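Local coordinates for ABC transporter periplasmic peptide-binding protein (Pseudoalteromonas, PDB 4QFL), which binds dipeptides, here Ala-Phe, in the periplasm and probably delivers them to an ABC transporter for uptake, at residues Trp377-Arg383 with Glu413-Phe417. Residues are numbered along the deposited sequence; the frame is centred on the assembly and turned at random.
With PHE (phenylalanine), chain D.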
loop_
_atom_site.group_PDB
_atom_site.type_symbol
_atom_site.label_atom_id
_atom_site.label_comp_id
_atom_site.label_asym_id
_atom_site.label_seq_id
_atom_site.Cartn_x
_atom_site.Cartn_y
_atom_site.Cartn_z
ATOM N N TRP A 377 18.388 -0.993 -6.692
ATOM C CA TRP A 377 17.253 -0.480 -7.411
ATOM C C TRP A 377 16.602 0.656 -6.631
ATOM O O TRP A 377 16.350 0.519 -5.437
ATOM C CB TRP A 377 16.279 -1.617 -7.661
ATOM C CG TRP A 377 16.750 -2.508 -8.759
ATOM C CD1 TRP A 377 17.967 -3.120 -8.862
ATOM C CD2 TRP A 377 16.007 -2.894 -9.915
ATOM N NE1 TRP A 377 18.028 -3.864 -10.021
ATOM C CE2 TRP A 377 16.835 -3.737 -10.682
ATOM C CE3 TRP A 377 14.715 -2.612 -10.369
ATOM C CZ2 TRP A 377 16.411 -4.298 -11.878
ATOM C CZ3 TRP A 377 14.305 -3.158 -11.551
ATOM C CH2 TRP A 377 15.146 -3.996 -12.297
ATOM N N ALA A 378 16.347 1.772 -7.314
ATOM C CA ALA A 378 15.822 2.984 -6.687
ATOM C C ALA A 378 14.501 3.427 -7.303
ATOM O O ALA A 378 14.393 3.558 -8.522
ATOM C CB ALA A 378 16.840 4.118 -6.777
ATOM N N MET A 379 13.505 3.674 -6.449
ATOM C CA MET A 379 12.192 4.163 -6.876
ATOM C C MET A 379 12.299 5.509 -7.598
ATOM O O MET A 379 13.095 6.365 -7.203
ATOM C CB MET A 379 11.255 4.282 -5.667
ATOM C CG MET A 379 11.138 2.990 -4.895
ATOM S SD MET A 379 10.147 3.108 -3.389
ATOM C CE MET A 379 11.310 3.939 -2.315
ATOM N N PRO A 380 11.487 5.700 -8.656
ATOM C CA PRO A 380 11.522 6.909 -9.484
ATOM C C PRO A 380 10.671 8.057 -8.933
ATOM O O PRO A 380 10.761 9.184 -9.412
ATOM C CB PRO A 380 10.932 6.422 -10.805
ATOM C CG PRO A 380 9.941 5.398 -10.387
ATOM C CD PRO A 380 10.525 4.709 -9.176
ATOM N N VAL A 381 9.847 7.766 -7.936
ATOM C CA VAL A 381 8.915 8.750 -7.398
ATOM C C VAL A 381 9.017 8.808 -5.876
ATOM O O VAL A 381 9.444 7.848 -5.231
ATOM C CB VAL A 381 7.476 8.394 -7.767
ATOM C CG1 VAL A 381 7.214 8.670 -9.235
ATOM C CG2 VAL A 381 7.212 6.938 -7.442
ATOM N N SER A 382 8.603 9.935 -5.307
ATOM C CA SER A 382 8.576 10.122 -3.855
ATOM C C SER A 382 7.473 9.285 -3.192
ATOM O O SER A 382 6.347 9.237 -3.692
ATOM C CB SER A 382 8.352 11.605 -3.539
ATOM O OG SER A 382 8.230 11.810 -2.145
ATOM N N ARG A 383 7.802 8.615 -2.086
ATOM C CA ARG A 383 6.813 7.875 -1.295
ATOM C C ARG A 383 6.915 8.366 0.134
ATOM O O ARG A 383 7.922 8.965 0.521
ATOM C CB ARG A 383 7.082 6.362 -1.306
ATOM C CG ARG A 383 7.575 5.786 -2.621
ATOM C CD ARG A 383 6.570 5.982 -3.734
ATOM N NE ARG A 383 5.258 5.432 -3.419
ATOM C CZ ARG A 383 4.101 6.047 -3.679
ATOM N NH1 ARG A 383 4.081 7.255 -4.238
ATOM N NH2 ARG A 383 2.955 5.462 -3.362
ATOM N N GLU A 413 10.342 3.516 -14.651
ATOM C CA GLU A 413 8.989 4.000 -14.375
ATOM C C GLU A 413 8.376 3.219 -13.202
ATOM O O GLU A 413 8.528 1.996 -13.111
ATOM C CB GLU A 413 8.122 3.900 -15.651
ATOM C CG GLU A 413 6.664 4.365 -15.517
ATOM C CD GLU A 413 5.772 3.319 -14.883
ATOM O OE1 GLU A 413 6.000 2.119 -15.141
ATOM O OE2 GLU A 413 4.855 3.688 -14.122
ATOM N N TRP A 414 7.691 3.937 -12.315
ATOM C CA TRP A 414 7.179 3.388 -11.056
ATOM C C TRP A 414 6.498 2.043 -11.188
ATOM O O TRP A 414 6.903 1.087 -10.534
ATOM C CB TRP A 414 6.238 4.390 -10.405
ATOM C CG TRP A 414 5.649 4.024 -9.058
ATOM C CD1 TRP A 414 4.376 4.281 -8.652
ATOM C CD2 TRP A 414 6.301 3.396 -7.936
ATOM N NE1 TRP A 414 4.185 3.851 -7.368
ATOM C CE2 TRP A 414 5.346 3.304 -6.900
ATOM C CE3 TRP A 414 7.586 2.900 -7.711
ATOM C CZ2 TRP A 414 5.635 2.740 -5.654
ATOM C CZ3 TRP A 414 7.872 2.335 -6.475
ATOM C CH2 TRP A 414 6.895 2.260 -5.460
ATOM N N ASN A 415 5.466 1.960 -12.025
ATOM C CA ASN A 415 4.744 0.696 -12.191
ATOM C C ASN A 415 5.597 -0.426 -12.802
ATOM O O ASN A 415 5.487 -1.586 -12.412
ATOM C CB ASN A 415 3.463 0.897 -13.011
ATOM C CG ASN A 415 2.442 1.798 -12.312
ATOM O OD1 ASN A 415 2.224 1.708 -11.098
ATOM N ND2 ASN A 415 1.821 2.671 -13.081
ATOM N N THR A 416 6.446 -0.075 -13.762
ATOM C CA THR A 416 7.396 -1.009 -14.348
ATOM C C THR A 416 8.347 -1.525 -13.283
ATOM O O THR A 416 8.644 -2.713 -13.210
ATOM C CB THR A 416 8.245 -0.306 -15.420
ATOM O OG1 THR A 416 7.395 0.214 -16.449
ATOM C CG2 THR A 416 9.250 -1.278 -16.033
ATOM N N PHE A 417 8.829 -0.595 -12.472
ATOM C CA PHE A 417 9.733 -0.867 -11.367
ATOM C C PHE A 417 9.178 -1.946 -10.449
ATOM O O PHE A 417 9.854 -2.942 -10.151
ATOM C CB PHE A 417 9.924 0.431 -10.586
ATOM C CG PHE A 417 10.968 0.364 -9.522
ATOM C CD1 PHE A 417 12.302 0.509 -9.842
ATOM C CD2 PHE A 417 10.613 0.204 -8.195
ATOM C CE1 PHE A 417 13.266 0.473 -8.861
ATOM C CE2 PHE A 417 11.569 0.167 -7.213
ATOM C CZ PHE A 417 12.902 0.302 -7.545
HETATM N N PHE D . 2.527 0.036 -1.615
HETATM C CA PHE D . 3.801 0.599 -2.045
HETATM C C PHE D . 3.651 2.083 -2.289
HETATM O O PHE D . 4.572 2.854 -2.043
HETATM C CB PHE D . 4.259 -0.058 -3.342
HETATM C CG PHE D . 4.715 -1.466 -3.180
HETATM C CD1 PHE D . 5.609 -1.809 -2.179
HETATM C CD2 PHE D . 4.259 -2.448 -4.031
HETATM C CE1 PHE D . 6.042 -3.098 -2.033
HETATM C CE2 PHE D . 4.688 -3.741 -3.893
HETATM C CZ PHE D . 5.578 -4.073 -2.891
HETATM O OXT PHE D . 2.602 2.538 -2.746
#
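Part of the phenylalanine site of the dipeptide pocket lies here, where the loop after strand 373-378 brings Arg383 against Trp414 in the first turn of helix 414-422. Folded at chi2 and chi3 (both near -60°), the Arg383 chain sets CD over the same indole face as Val381 CG2, with NE 3.5 Å from Trp414 CZ2 and the guanidinium and ring planes 46° apart. Its NE donates to O of the bound phenylalanine at 3.0 Å, nearly straight at 163°, while NH2 reaches OXT and, weakly, O; the ligand carboxylate thus meets the guanidinium edge. NH1 pairs with Glu36 in a salt bridge and also donates to Ser382 O, bonds that would restrict guanidinium rotation. Val381 CG2 makes a CH-pi contact 3.8 Å from the Trp414 five-membered-ring centroid, and Met379 SD an oblique Met-aromatic contact with the six-membered ring. Were Trp414 replaced by an alanine, the space between Val381, Met379 and the guanidinium would probably be left unfilled. Toward the strand, Met379 CA lies over the Phe417 ring, 4.2 Å from its centroid, and Trp377 CE3 approaches Phe417 CE1 at 3.7 Å. An arginine taking the peptide's C-terminal carboxylate, as in DppA, is consistent with a pocket cut to dipeptide length.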